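Local coordinates for protein lovastatin nonaketide synthase, polyketide synthase component (Aspergillus terreus, PDB 7CPX) that builds the nonaketide dihydromonacolin L, a precursor of lovastatin, from malonyl-CoA, methyl-donating S-adenosylmethionine and NADPH, as a homodimeric multidomain polyketide synthase, at residues V1017-I1022 with T1205-L1210; D1024-K1029 with S1077-L1082; T1199-I1204 with F1251-I1256. The protein carries 2 engineered substitutions. One frame throughout, in Å; residues are numbered along the deposited sequence.

Contact 1: V1017-I1022 with T1205-L1210; sequences VKLLEI and TLVPSL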
ATOM      1  N   VAL A1017      13.694 -13.484 -13.298  1.00 87.92           N
ATOM      2  CA  VAL A1017      13.124 -14.639 -12.612  1.00 87.92           C
ATOM      3  C   VAL A1017      13.349 -15.874 -13.477  1.00 87.92           C
ATOM      4  O   VAL A1017      12.748 -16.017 -14.544  1.00 87.92           O
ATOM      5  CB  VAL A1017      11.635 -14.438 -12.306  1.00 87.92           C
ATOM      6  CG1 VAL A1017      11.462 -13.498 -11.138  1.00 87.92           C
ATOM      7  CG2 VAL A1017      10.904 -13.891 -13.516  1.00 87.92           C
ATOM      8  N   LYS A1018      14.226 -16.767 -13.019  1.00 91.00           N
ATOM      9  CA  LYS A1018      14.384 -18.049 -13.693  1.00 91.00           C
ATOM     10  C   LYS A1018      13.159 -18.927 -13.487  1.00 91.00           C
ATOM     11  O   LYS A1018      12.785 -19.693 -14.382  1.00 91.00           O
ATOM     12  CB  LYS A1018      15.633 -18.763 -13.176  1.00 91.00           C
ATOM     13  CG  LYS A1018      16.913 -17.934 -13.218  1.00 91.00           C
ATOM     14  CD  LYS A1018      17.795 -18.306 -14.399  1.00 91.00           C
ATOM     15  CE  LYS A1018      17.140 -17.955 -15.723  1.00 91.00           C
ATOM     16  NZ  LYS A1018      18.038 -18.245 -16.873  1.00 91.00           N
ATOM     17  N   LEU A1019      12.527 -18.823 -12.322  1.00 88.84           N
ATOM     18  CA  LEU A1019      11.369 -19.635 -11.981  1.00 88.84           C
ATOM     19  C   LEU A1019      10.449 -18.817 -11.088  1.00 88.84           C
ATOM     20  O   LEU A1019      10.912 -17.972 -10.319  1.00 88.84           O
ATOM     21  CB  LEU A1019      11.790 -20.926 -11.276  1.00 88.84           C
ATOM     22  CG  LEU A1019      11.349 -22.235 -11.924  1.00 88.84           C
ATOM     23  CD1 LEU A1019      11.974 -23.412 -11.204  1.00 88.84           C
ATOM     24  CD2 LEU A1019       9.843 -22.337 -11.905  1.00 88.84           C
ATOM     25  N   LEU A1020       9.144 -19.096 -11.164  1.00 84.32           N
ATOM     26  CA  LEU A1020       8.143 -18.294 -10.457  1.00 84.32           C
ATOM     27  C   LEU A1020       7.074 -19.231  -9.896  1.00 84.32           C
ATOM     28  O   LEU A1020       6.136 -19.605 -10.600  1.00 84.32           O
ATOM     29  CB  LEU A1020       7.547 -17.257 -11.401  1.00 84.32           C
ATOM     30  CG  LEU A1020       6.810 -16.059 -10.807  1.00 84.32           C
ATOM     31  CD1 LEU A1020       6.384 -15.127 -11.925  1.00 84.32           C
ATOM     32  CD2 LEU A1020       5.608 -16.496  -9.996  1.00 84.32           C
ATOM     33  N   GLU A1021       7.224 -19.614  -8.631  1.00 85.15           N
ATOM     34  CA  GLU A1021       6.223 -20.415  -7.947  1.00 85.15           C
ATOM     35  C   GLU A1021       5.228 -19.509  -7.238  1.00 85.15           C
ATOM     36  O   GLU A1021       5.571 -18.419  -6.778  1.00 85.15           O
ATOM     37  CB  GLU A1021       6.869 -21.348  -6.920  1.00 85.15           C
ATOM     38  CG  GLU A1021       8.076 -22.127  -7.415  1.00 85.15           C
ATOM     39  CD  GLU A1021       8.858 -22.761  -6.283  1.00 85.15           C
ATOM     40  OE1 GLU A1021       8.342 -22.791  -5.147  1.00 85.15           O
ATOM     41  OE2 GLU A1021       9.992 -23.226  -6.526  1.00 85.15           O
ATOM     42  N   ILE A1022       3.991 -19.978  -7.146  1.00 81.10           N
ATOM     43  CA  ILE A1022       2.955 -19.361  -6.330  1.00 81.10           C
ATOM     44  C   ILE A1022       2.488 -20.408  -5.332  1.00 81.10           C
ATOM     45  O   ILE A1022       1.933 -21.437  -5.725  1.00 81.10           O
ATOM     46  CB  ILE A1022       1.784 -18.845  -7.177  1.00 81.10           C
ATOM     47  CG1 ILE A1022       2.184 -17.555  -7.889  1.00 81.10           C
ATOM     48  CG2 ILE A1022       0.572 -18.614  -6.300  1.00 81.10           C
ATOM     49  CD1 ILE A1022       1.176 -17.078  -8.898  1.00 81.10           C
ATOM     50  N   THR A1205       3.572 -23.079 -10.639  1.00 86.75           N
ATOM     51  CA  THR A1205       4.995 -22.864 -10.883  1.00 86.75           C
ATOM     52  C   THR A1205       5.205 -22.640 -12.368  1.00 86.75           C
ATOM     53  O   THR A1205       4.952 -23.541 -13.167  1.00 86.75           O
ATOM     54  CB  THR A1205       5.821 -24.048 -10.399  1.00 86.75           C
ATOM     55  OG1 THR A1205       5.498 -24.334  -9.032  1.00 86.75           O
ATOM     56  CG2 THR A1205       7.289 -23.721 -10.502  1.00 86.75           C
ATOM     57  N   LEU A1206       5.693 -21.460 -12.729  1.00 86.96           N
ATOM     58  CA  LEU A1206       5.812 -21.042 -14.114  1.00 86.96           C
ATOM     59  C   LEU A1206       7.262 -20.728 -14.453  1.00 86.96           C
ATOM     60  O   LEU A1206       7.986 -20.120 -13.656  1.00 86.96           O
ATOM     61  CB  LEU A1206       4.932 -19.820 -14.378  1.00 86.96           C
ATOM     62  CG  LEU A1206       4.958 -19.256 -15.794  1.00 86.96           C
ATOM     63  CD1 LEU A1206       3.550 -18.970 -16.267  1.00 86.96           C
ATOM     64  CD2 LEU A1206       5.792 -17.995 -15.847  1.00 86.96           C
ATOM     65  N   VAL A1207       7.677 -21.156 -15.640  1.00 88.57           N
ATOM     66  CA  VAL A1207       8.993 -20.823 -16.174  1.00 88.57           C
ATOM     67  C   VAL A1207       8.811 -19.612 -17.080  1.00 88.57           C
ATOM     68  O   VAL A1207       8.459 -19.769 -18.258  1.00 88.57           O
ATOM     69  CB  VAL A1207       9.615 -22.006 -16.932  1.00 88.57           C
ATOM     70  CG1 VAL A1207      10.998 -21.640 -17.445  1.00 88.57           C
ATOM     71  CG2 VAL A1207       9.691 -23.231 -16.038  1.00 88.57           C
ATOM     72  N   PRO A1208       9.034 -18.394 -16.581  1.00 88.40           N
ATOM     73  CA  PRO A1208       8.710 -17.213 -17.396  1.00 88.40           C
ATOM     74  C   PRO A1208       9.443 -17.174 -18.723  1.00 88.40           C
ATOM     75  O   PRO A1208       8.874 -16.730 -19.727  1.00 88.40           O
ATOM     76  CB  PRO A1208       9.110 -16.048 -16.483  1.00 88.40           C
ATOM     77  CG  PRO A1208      10.132 -16.621 -15.576  1.00 88.40           C
ATOM     78  CD  PRO A1208       9.695 -18.022 -15.321  1.00 88.40           C
ATOM     79  N   SER A1209      10.694 -17.631 -18.757  1.00 90.62           N
ATOM     80  CA  SER A1209      11.438 -17.637 -20.011  1.00 90.62           C
ATOM     81  C   SER A1209      10.713 -18.458 -21.067  1.00 90.62           C
ATOM     82  O   SER A1209      10.498 -17.997 -22.193  1.00 90.62           O
ATOM     83  CB  SER A1209      12.847 -18.182 -19.776  1.00 90.62           C
ATOM     84  OG  SER A1209      13.585 -18.226 -20.984  1.00 90.62           O
ATOM     85  N   LEU A1210      10.309 -19.680 -20.711  1.00 91.73           N
ATOM     86  CA  LEU A1210       9.646 -20.550 -21.675  1.00 91.73           C
ATOM     87  C   LEU A1210       8.282 -20.003 -22.073  1.00 91.73           C
ATOM     88  O   LEU A1210       7.893 -20.085 -23.243  1.00 91.73           O
ATOM     89  CB  LEU A1210       9.510 -21.958 -21.102  1.00 91.73           C
ATOM     90  CG  LEU A1210      10.822 -22.686 -20.814  1.00 91.73           C
ATOM     91  CD1 LEU A1210      10.549 -24.021 -20.144  1.00 91.73           C
ATOM     92  CD2 LEU A1210      11.619 -22.885 -22.092  1.00 91.73           C
TER
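T1205 CG2 touches both L1019 CD2 and E1021 CG. This methyl is anti to the backbone N of T1205 (chi1 -53° for OG1), and T1205 CG2 lies 3.6 Å from E1021 CG. T1205 and E1021 are a non-hydrogen-bonded antiparallel pair whose side chains run side by side in the same direction. Their polar ends serve other partners: T1205 OG1 bonds R1203, and E1021 OE2 forms a salt bridge with R2015 of the second subunit, which also packs on L1019 and T1205. P1208, the first residue of helix 1208-1217, has its CB pointing toward the other segment and packs its ring on the side chain of V1017, which it crosses obliquely. Between these two groups L1020 and L1206 form the hydrogen-bonded pair. L1206 N donates a hydrogen bond to L1020 O over 2.9 Å, nearly straight at 167°, while the return bond from L1020 N to L1206 O, also 2.9 Å, is more bent at 135°. Both leucines face helix 995-1012, where M1003 packs against them, on the side of the strands away from T1205 and E1021. The pairing ends where V1207 takes the N-cap position of the helix. Strand 1016-1027 of the N-terminal hotdog fold is thus joined edge to edge with strand 1196-1206 of the C-terminal one, the seam of a double-hotdog dehydratase domain.

Contact 2: D1024-K1029 with S1077-L1082; sequences DMSIDK and SAKGQL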
ATOM      1  N   ASP A1024       0.549 -21.748  -1.705  1.00 83.18           N
ATOM      2  CA  ASP A1024      -0.555 -21.586  -0.759  1.00 83.18           C
ATOM      3  C   ASP A1024      -1.499 -20.474  -1.197  1.00 83.18           C
ATOM      4  O   ASP A1024      -2.038 -19.734  -0.371  1.00 83.18           O
ATOM      5  CB  ASP A1024      -0.027 -21.320   0.653  1.00 83.18           C
ATOM      6  CG  ASP A1024      -1.104 -21.446   1.713  1.00 83.18           C
ATOM      7  OD1 ASP A1024      -2.258 -21.765   1.356  1.00 83.18           O
ATOM      8  OD2 ASP A1024      -0.798 -21.226   2.904  1.00 83.18           O
ATOM      9  N   MET A1025      -1.707 -20.347  -2.503  1.00 79.95           N
ATOM     10  CA  MET A1025      -2.591 -19.309  -3.007  1.00 79.95           C
ATOM     11  C   MET A1025      -4.041 -19.658  -2.710  1.00 79.95           C
ATOM     12  O   MET A1025      -4.454 -20.816  -2.811  1.00 79.95           O
ATOM     13  CB  MET A1025      -2.399 -19.117  -4.506  1.00 79.95           C
ATOM     14  CG  MET A1025      -3.369 -18.118  -5.108  1.00 79.95           C
ATOM     15  SD  MET A1025      -2.850 -17.521  -6.721  1.00 79.95           S
ATOM     16  CE  MET A1025      -4.124 -16.308  -7.054  1.00 79.95           C
ATOM     17  N   SER A1026      -4.816 -18.641  -2.346  1.00 78.73           N
ATOM     18  CA  SER A1026      -6.223 -18.807  -2.016  1.00 78.73           C
ATOM     19  C   SER A1026      -7.024 -17.705  -2.684  1.00 78.73           C
ATOM     20  O   SER A1026      -6.675 -16.526  -2.571  1.00 78.73           O
ATOM     21  CB  SER A1026      -6.442 -18.773  -0.502  1.00 78.73           C
ATOM     22  OG  SER A1026      -7.816 -18.895  -0.183  1.00 78.73           O
ATOM     23  N   ILE A1027      -8.090 -18.089  -3.375  1.00 78.63           N
ATOM     24  CA  ILE A1027      -9.041 -17.150  -3.956  1.00 78.63           C
ATOM     25  C   ILE A1027     -10.209 -17.047  -2.986  1.00 78.63           C
ATOM     26  O   ILE A1027     -11.032 -17.964  -2.887  1.00 78.63           O
ATOM     27  CB  ILE A1027      -9.502 -17.596  -5.348  1.00 78.63           C
ATOM     28  CG1 ILE A1027      -8.366 -17.457  -6.365  1.00 78.63           C
ATOM     29  CG2 ILE A1027     -10.700 -16.781  -5.791  1.00 78.63           C
ATOM     30  CD1 ILE A1027      -7.289 -18.504  -6.236  1.00 78.63           C
ATOM     31  N   ASP A1028     -10.288 -15.928  -2.268  1.00 82.72           N
ATOM     32  CA  ASP A1028     -11.259 -15.781  -1.192  1.00 82.72           C
ATOM     33  C   ASP A1028     -12.615 -15.291  -1.685  1.00 82.72           C
ATOM     34  O   ASP A1028     -13.652 -15.778  -1.222  1.00 82.72           O
ATOM     35  CB  ASP A1028     -10.719 -14.819  -0.133  1.00 82.72           C
ATOM     36  CG  ASP A1028      -9.422 -15.303   0.484  1.00 82.72           C
ATOM     37  OD1 ASP A1028      -8.394 -15.316  -0.225  1.00 82.72           O
ATOM     38  OD2 ASP A1028      -9.430 -15.672   1.678  1.00 82.72           O
ATOM     39  N   LYS A1029     -12.631 -14.339  -2.616  1.00 82.80           N
ATOM     40  CA  LYS A1029     -13.877 -13.750  -3.098  1.00 82.80           C
ATOM     41  C   LYS A1029     -13.759 -13.527  -4.597  1.00 82.80           C
ATOM     42  O   LYS A1029     -12.948 -12.711  -5.044  1.00 82.80           O
ATOM     43  CB  LYS A1029     -14.184 -12.438  -2.379  1.00 82.80           C
ATOM     44  CG  LYS A1029     -15.482 -11.787  -2.821  1.00 82.80           C
ATOM     45  CD  LYS A1029     -15.844 -10.611  -1.934  1.00 82.80           C
ATOM     46  CE  LYS A1029     -17.207 -10.044  -2.294  1.00 82.80           C
ATOM     47  NZ  LYS A1029     -17.647  -8.982  -1.347  1.00 82.80           N
ATOM     48  N   SER A1077      -9.770 -10.570  -2.551  1.00 80.05           N
ATOM     49  CA  SER A1077     -10.156 -11.442  -3.651  1.00 80.05           C
ATOM     50  C   SER A1077      -9.299 -12.698  -3.696  1.00 80.05           C
ATOM     51  O   SER A1077      -9.815 -13.795  -3.938  1.00 80.05           O
ATOM     52  CB  SER A1077     -10.043 -10.695  -4.980  1.00 80.05           C
ATOM     53  OG  SER A1077     -11.267 -10.728  -5.689  1.00 80.05           O
ATOM     54  N   ALA A1078      -7.999 -12.554  -3.464  1.00 77.66           N
ATOM     55  CA  ALA A1078      -7.093 -13.691  -3.485  1.00 77.66           C
ATOM     56  C   ALA A1078      -5.877 -13.370  -2.630  1.00 77.66           C
ATOM     57  O   ALA A1078      -5.603 -12.209  -2.322  1.00 77.66           O
ATOM     58  CB  ALA A1078      -6.667 -14.041  -4.912  1.00 77.66           C
ATOM     59  N   LYS A1079      -5.140 -14.415  -2.267  1.00 76.49           N
ATOM     60  CA  LYS A1079      -3.917 -14.249  -1.498  1.00 76.49           C
ATOM     61  C   LYS A1079      -3.011 -15.441  -1.756  1.00 76.49           C
ATOM     62  O   LYS A1079      -3.451 -16.480  -2.251  1.00 76.49           O
ATOM     63  CB  LYS A1079      -4.204 -14.111  -0.000  1.00 76.49           C
ATOM     64  CG  LYS A1079      -4.898 -15.316   0.610  1.00 76.49           C
ATOM     65  CD  LYS A1079      -5.006 -15.186   2.116  1.00 76.49           C
ATOM     66  CE  LYS A1079      -5.711 -16.386   2.721  1.00 76.49           C
ATOM     67  NZ  LYS A1079      -5.792 -16.303   4.204  1.00 76.49           N
ATOM     68  N   GLY A1080      -1.739 -15.275  -1.410  1.00 78.03           N
ATOM     69  CA  GLY A1080      -0.783 -16.356  -1.558  1.00 78.03           C
ATOM     70  C   GLY A1080       0.633 -15.855  -1.357  1.00 78.03           C
ATOM     71  O   GLY A1080       0.849 -14.754  -0.852  1.00 78.03           O
ATOM     72  N   GLN A1081       1.591 -16.679  -1.776  1.00 78.69           N
ATOM     73  CA  GLN A1081       3.001 -16.334  -1.724  1.00 78.69           C
ATOM     74  C   GLN A1081       3.607 -16.559  -3.099  1.00 78.69           C
ATOM     75  O   GLN A1081       3.079 -17.317  -3.909  1.00 78.69           O
ATOM     76  CB  GLN A1081       3.756 -17.174  -0.684  1.00 78.69           C
ATOM     77  CG  GLN A1081       2.968 -17.467   0.581  1.00 78.69           C
ATOM     78  CD  GLN A1081       2.646 -16.219   1.372  1.00 78.69           C
ATOM     79  OE1 GLN A1081       3.394 -15.243   1.343  1.00 78.69           O
ATOM     80  NE2 GLN A1081       1.525 -16.242   2.084  1.00 78.69           N
ATOM     81  N   LEU A1082       4.725 -15.892  -3.355  1.00 80.21           N
ATOM     82  CA  LEU A1082       5.485 -16.056  -4.583  1.00 80.21           C
ATOM     83  C   LEU A1082       6.920 -16.404  -4.226  1.00 80.21           C
ATOM     84  O   LEU A1082       7.543 -15.715  -3.416  1.00 80.21           O
ATOM     85  CB  LEU A1082       5.449 -14.785  -5.431  1.00 80.21           C
ATOM     86  CG  LEU A1082       4.092 -14.386  -6.005  1.00 80.21           C
ATOM     87  CD1 LEU A1082       3.889 -12.890  -5.903  1.00 80.21           C
ATOM     88  CD2 LEU A1082       3.991 -14.827  -7.448  1.00 80.21           C
TER
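S1077 O is approached by two backbone amides of the opposing chain: K1029 N bonds it at 3.2 Å, nearly straight at 167° but tilted from the carbonyl plane, and D1028 N adds a weak, bent bond. S1077 OG reaches back to K1029 O at 2.7 Å, so this serine grips the end of segment 1024-1029 through both backbone and side chain. The hydroxyl also bonds S1066 and Y998. Further along, S1026 and K1079 form a hydrogen-bonded antiparallel pair, S1026 N to K1079 O and K1079 N to S1026 O. On the face carrying the side chains of this pair, K1079 CG sits between its own backbone N and carbonyl carbon (chi1 61°), 3.6 Å from D1028 OD1; the K1079 and D1028 side chains cross at about a right angle, and D1028 OD2 and K1079 NZ stay 4.5 Å apart, beyond a salt bridge. On the other face A1078 CB meets M1025 CE at 4.0 Å and I1027 CG1 at 4.1 Å, a small apolar patch that Y998 of helix 995-1012 covers. G1080 lies opposite M1025. These strands belong to the antiparallel sheet wrapped round helix 995-1012 in the predicted N-terminal hotdog fold of the dehydratase domain.

Contact 3: T1199-I1204 with F1251-I1256; sequences THVDRI and FQVENI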
ATOM      1  N   THR A1199     -10.463 -22.123  -5.629  1.00 82.14           N
ATOM      2  CA  THR A1199     -10.450 -21.486  -4.322  1.00 82.14           C
ATOM      3  C   THR A1199      -9.072 -21.487  -3.683  1.00 82.14           C
ATOM      4  O   THR A1199      -8.684 -20.488  -3.069  1.00 82.14           O
ATOM      5  CB  THR A1199     -11.447 -22.174  -3.381  1.00 82.14           C
ATOM      6  OG1 THR A1199     -11.232 -23.590  -3.404  1.00 82.14           O
ATOM      7  CG2 THR A1199     -12.876 -21.859  -3.794  1.00 82.14           C
ATOM      8  N   HIS A1200      -8.315 -22.574  -3.801  1.00 82.32           N
ATOM      9  CA  HIS A1200      -7.016 -22.652  -3.140  1.00 82.32           C
ATOM     10  C   HIS A1200      -6.012 -23.436  -3.969  1.00 82.32           C
ATOM     11  O   HIS A1200      -6.119 -24.654  -4.099  1.00 82.32           O
ATOM     12  CB  HIS A1200      -7.133 -23.300  -1.760  1.00 82.32           C
ATOM     13  CG  HIS A1200      -5.818 -23.465  -1.064  1.00 82.32           C
ATOM     14  ND1 HIS A1200      -5.027 -24.582  -1.221  1.00 82.32           N
ATOM     15  CD2 HIS A1200      -5.151 -22.649  -0.213  1.00 82.32           C
ATOM     16  CE1 HIS A1200      -3.932 -24.451  -0.494  1.00 82.32           C
ATOM     17  NE2 HIS A1200      -3.982 -23.287   0.127  1.00 82.32           N
ATOM     18  N   VAL A1201      -5.009 -22.744  -4.494  1.00 81.69           N
ATOM     19  CA  VAL A1201      -3.984 -23.369  -5.319  1.00 81.69           C
ATOM     20  C   VAL A1201      -2.782 -23.644  -4.431  1.00 81.69           C
ATOM     21  O   VAL A1201      -2.159 -22.711  -3.909  1.00 81.69           O
ATOM     22  CB  VAL A1201      -3.594 -22.498  -6.518  1.00 81.69           C
ATOM     23  CG1 VAL A1201      -2.822 -23.325  -7.517  1.00 81.69           C
ATOM     24  CG2 VAL A1201      -4.828 -21.897  -7.159  1.00 81.69           C
ATOM     25  N   ASP A1202      -2.451 -24.924  -4.262  1.00 85.99           N
ATOM     26  CA  ASP A1202      -1.335 -25.282  -3.395  1.00 85.99           C
ATOM     27  C   ASP A1202      -0.016 -24.794  -3.977  1.00 85.99           C
ATOM     28  O   ASP A1202       0.800 -24.197  -3.268  1.00 85.99           O
ATOM     29  CB  ASP A1202      -1.299 -26.791  -3.171  1.00 85.99           C
ATOM     30  CG  ASP A1202      -0.320 -27.196  -2.086  1.00 85.99           C
ATOM     31  OD1 ASP A1202       0.293 -26.300  -1.470  1.00 85.99           O
ATOM     32  OD2 ASP A1202      -0.164 -28.413  -1.851  1.00 85.99           O
ATOM     33  N   ARG A1203       0.217 -25.033  -5.268  1.00 87.58           N
ATOM     34  CA  ARG A1203       1.444 -24.514  -5.869  1.00 87.58           C
ATOM     35  C   ARG A1203       1.309 -24.416  -7.381  1.00 87.58           C
ATOM     36  O   ARG A1203       1.316 -25.438  -8.067  1.00 87.58           O
ATOM     37  CB  ARG A1203       2.634 -25.388  -5.497  1.00 87.58           C
ATOM     38  CG  ARG A1203       3.936 -24.947  -6.151  1.00 87.58           C
ATOM     39  CD  ARG A1203       5.080 -25.863  -5.782  1.00 87.58           C
ATOM     40  NE  ARG A1203       4.829 -27.228  -6.222  1.00 87.58           N
ATOM     41  CZ  ARG A1203       4.997 -27.657  -7.466  1.00 87.58           C
ATOM     42  NH1 ARG A1203       5.400 -26.845  -8.429  1.00 87.58           N
ATOM     43  NH2 ARG A1203       4.752 -28.932  -7.750  1.00 87.58           N
ATOM     44  N   ILE A1204       1.237 -23.196  -7.896  1.00 82.58           N
ATOM     45  CA  ILE A1204       1.551 -22.972  -9.300  1.00 82.58           C
ATOM     46  C   ILE A1204       3.061 -22.818  -9.441  1.00 82.58           C
ATOM     47  O   ILE A1204       3.761 -22.470  -8.493  1.00 82.58           O
ATOM     48  CB  ILE A1204       0.816 -21.740  -9.859  1.00 82.58           C
ATOM     49  CG1 ILE A1204      -0.663 -21.770  -9.481  1.00 82.58           C
ATOM     50  CG2 ILE A1204       0.958 -21.680 -11.365  1.00 82.58           C
ATOM     51  CD1 ILE A1204      -1.002 -20.892  -8.303  1.00 82.58           C
ATOM     52  N   PHE A1251       4.642 -24.184 -17.490  1.00 85.75           N
ATOM     53  CA  PHE A1251       4.190 -24.033 -16.118  1.00 85.75           C
ATOM     54  C   PHE A1251       3.375 -25.257 -15.734  1.00 85.75           C
ATOM     55  O   PHE A1251       2.838 -25.966 -16.588  1.00 85.75           O
ATOM     56  CB  PHE A1251       3.371 -22.751 -15.928  1.00 85.75           C
ATOM     57  CG  PHE A1251       1.975 -22.832 -16.477  1.00 85.75           C
ATOM     58  CD1 PHE A1251       1.709 -22.479 -17.786  1.00 85.75           C
ATOM     59  CD2 PHE A1251       0.928 -23.250 -15.677  1.00 85.75           C
ATOM     60  CE1 PHE A1251       0.426 -22.550 -18.290  1.00 85.75           C
ATOM     61  CE2 PHE A1251      -0.356 -23.324 -16.172  1.00 85.75           C
ATOM     62  CZ  PHE A1251      -0.609 -22.972 -17.481  1.00 85.75           C
ATOM     63  N   GLN A1252       3.297 -25.488 -14.429  1.00 86.11           N
ATOM     64  CA  GLN A1252       2.549 -26.592 -13.857  1.00 86.11           C
ATOM     65  C   GLN A1252       1.744 -26.088 -12.670  1.00 86.11           C
ATOM     66  O   GLN A1252       1.992 -25.002 -12.138  1.00 86.11           O
ATOM     67  CB  GLN A1252       3.472 -27.734 -13.408  1.00 86.11           C
ATOM     68  CG  GLN A1252       4.445 -27.356 -12.300  1.00 86.11           C
ATOM     69  CD  GLN A1252       5.036 -28.563 -11.599  1.00 86.11           C
ATOM     70  OE1 GLN A1252       5.291 -28.527 -10.396  1.00 86.11           O
ATOM     71  NE2 GLN A1252       5.258 -29.637 -12.347  1.00 86.11           N
ATOM     72  N   VAL A1253       0.775 -26.897 -12.259  1.00 83.48           N
ATOM     73  CA  VAL A1253      -0.057 -26.608 -11.101  1.00 83.48           C
ATOM     74  C   VAL A1253      -0.118 -27.854 -10.234  1.00 83.48           C
ATOM     75  O   VAL A1253      -0.085 -28.980 -10.742  1.00 83.48           O
ATOM     76  CB  VAL A1253      -1.473 -26.158 -11.511  1.00 83.48           C
ATOM     77  CG1 VAL A1253      -2.261 -25.740 -10.295  1.00 83.48           C
ATOM     78  CG2 VAL A1253      -1.398 -25.018 -12.507  1.00 83.48           C
ATOM     79  N   GLU A1254      -0.196 -27.649  -8.923  1.00 88.28           N
ATOM     80  CA  GLU A1254      -0.243 -28.726  -7.946  1.00 88.28           C
ATOM     81  C   GLU A1254      -1.354 -28.423  -6.957  1.00 88.28           C
ATOM     82  O   GLU A1254      -1.320 -27.390  -6.275  1.00 88.28           O
ATOM     83  CB  GLU A1254       1.094 -28.878  -7.217  1.00 88.28           C
ATOM     84  CG  GLU A1254       1.072 -29.915  -6.104  1.00 88.28           C
ATOM     85  CD  GLU A1254       2.378 -29.992  -5.344  1.00 88.28           C
ATOM     86  OE1 GLU A1254       3.313 -29.237  -5.684  1.00 88.28           O
ATOM     87  OE2 GLU A1254       2.467 -30.807  -4.404  1.00 88.28           O
ATOM     88  N   ASN A1255      -2.331 -29.326  -6.893  1.00 84.79           N
ATOM     89  CA  ASN A1255      -3.432 -29.260  -5.939  1.00 84.79           C
ATOM     90  C   ASN A1255      -4.128 -27.903  -5.992  1.00 84.79           C
ATOM     91  O   ASN A1255      -4.362 -27.249  -4.974  1.00 84.79           O
ATOM     92  CB  ASN A1255      -2.945 -29.582  -4.527  1.00 84.79           C
ATOM     93  CG  ASN A1255      -4.070 -29.598  -3.512  1.00 84.79           C
ATOM     94  OD1 ASN A1255      -5.235 -29.780  -3.863  1.00 84.79           O
ATOM     95  ND2 ASN A1255      -3.727 -29.403  -2.246  1.00 84.79           N
ATOM     96  N   ILE A1256      -4.455 -27.472  -7.210  1.00 81.58           N
ATOM     97  CA  ILE A1256      -5.432 -26.407  -7.371  1.00 81.58           C
ATOM     98  C   ILE A1256      -6.791 -26.940  -6.948  1.00 81.58           C
ATOM     99  O   ILE A1256      -7.256 -27.971  -7.452  1.00 81.58           O
ATOM    100  CB  ILE A1256      -5.452 -25.883  -8.814  1.00 81.58           C
ATOM    101  CG1 ILE A1256      -6.614 -24.905  -9.002  1.00 81.58           C
ATOM    102  CG2 ILE A1256      -5.560 -27.025  -9.808  1.00 81.58           C
ATOM    103  CD1 ILE A1256      -6.518 -24.065 -10.254  1.00 81.58           C
TER
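R1203 sends CG anti to its backbone N (chi1 177°) and then bends at chi3 (61°), which carries NE round toward the opposing strand, where the extended side chain of E1254 and that of Q1252 meet the guanidinium. E1254 OE1 accepts from R1203 NE (2.6 Å) and, weakly, from R1203 NH2 (2.5 Å), together a salt bridge; the carboxylate stands steeply to the guanidinium, the planes 70° apart. Q1252 OE1 receives both NH1 and NH2 of R1203 end-on, at 2.6 and 2.7 Å, and lies in the guanidinium plane, with NH1 arriving on a lone pair of the amide oxygen. Two acceptors at the guanidinium edge thus fix its rotation. The second subunit closes over this group: its D2018 N bonds E1254 OE2, and its T2017 packs on Q1252 and E1254. R1203, with R2047 of the second subunit as a long, weak ion-pair partner, would be expected to favour the ionised form of E1254.

Along the backbone, R1203 N bonds E1254 O at 3.0 Å, and D1202 N bonds N1255 O. D1202 and R1203 both face E1254, a classic beta bulge at the corner of the strand; there D1202 CB packs on N1255 CB at 3.5 Å. On the opposite face the V1201 and V1253 side chains cross at about a right angle, V1201 CG1 to V1253 CG1 3.7 Å, and V1201 lies side by side with I1256; F1177 of helix 1170-1184 packs on V1253 and I1256. The two strands are neighbours in the sheet of the predicted C-terminal hotdog fold of the dehydratase domain, with the face of V1253 and I1256 toward helix 1170-1184.

How the contacts relate
Strands 1075-1087, 1016-1027, 1196-1206 and 1249-1260 lie side by side in that order, and the three contacts join successive neighbours. Contacts 1 and 2 share strand 1016-1027, with L1082 CD2 3.3 Å from I1022 CG1; contacts 1 and 3 share strand 1196-1206, and I1022 N of contact 1 probably bonds I1204 O of contact 3 at 2.8 Å. Contacts 2 and 3 meet across the seam between the two hotdog folds, D1024 OD1 bonding H1200 NE2 at 2.6 Å. The predicted catalytic pair lies near this end: the side chain of I1027 is about 9 Å from those of H985 and D1174, and that of I1256 about 8 Å from that of D1174. Contact 1 is remote from these sites.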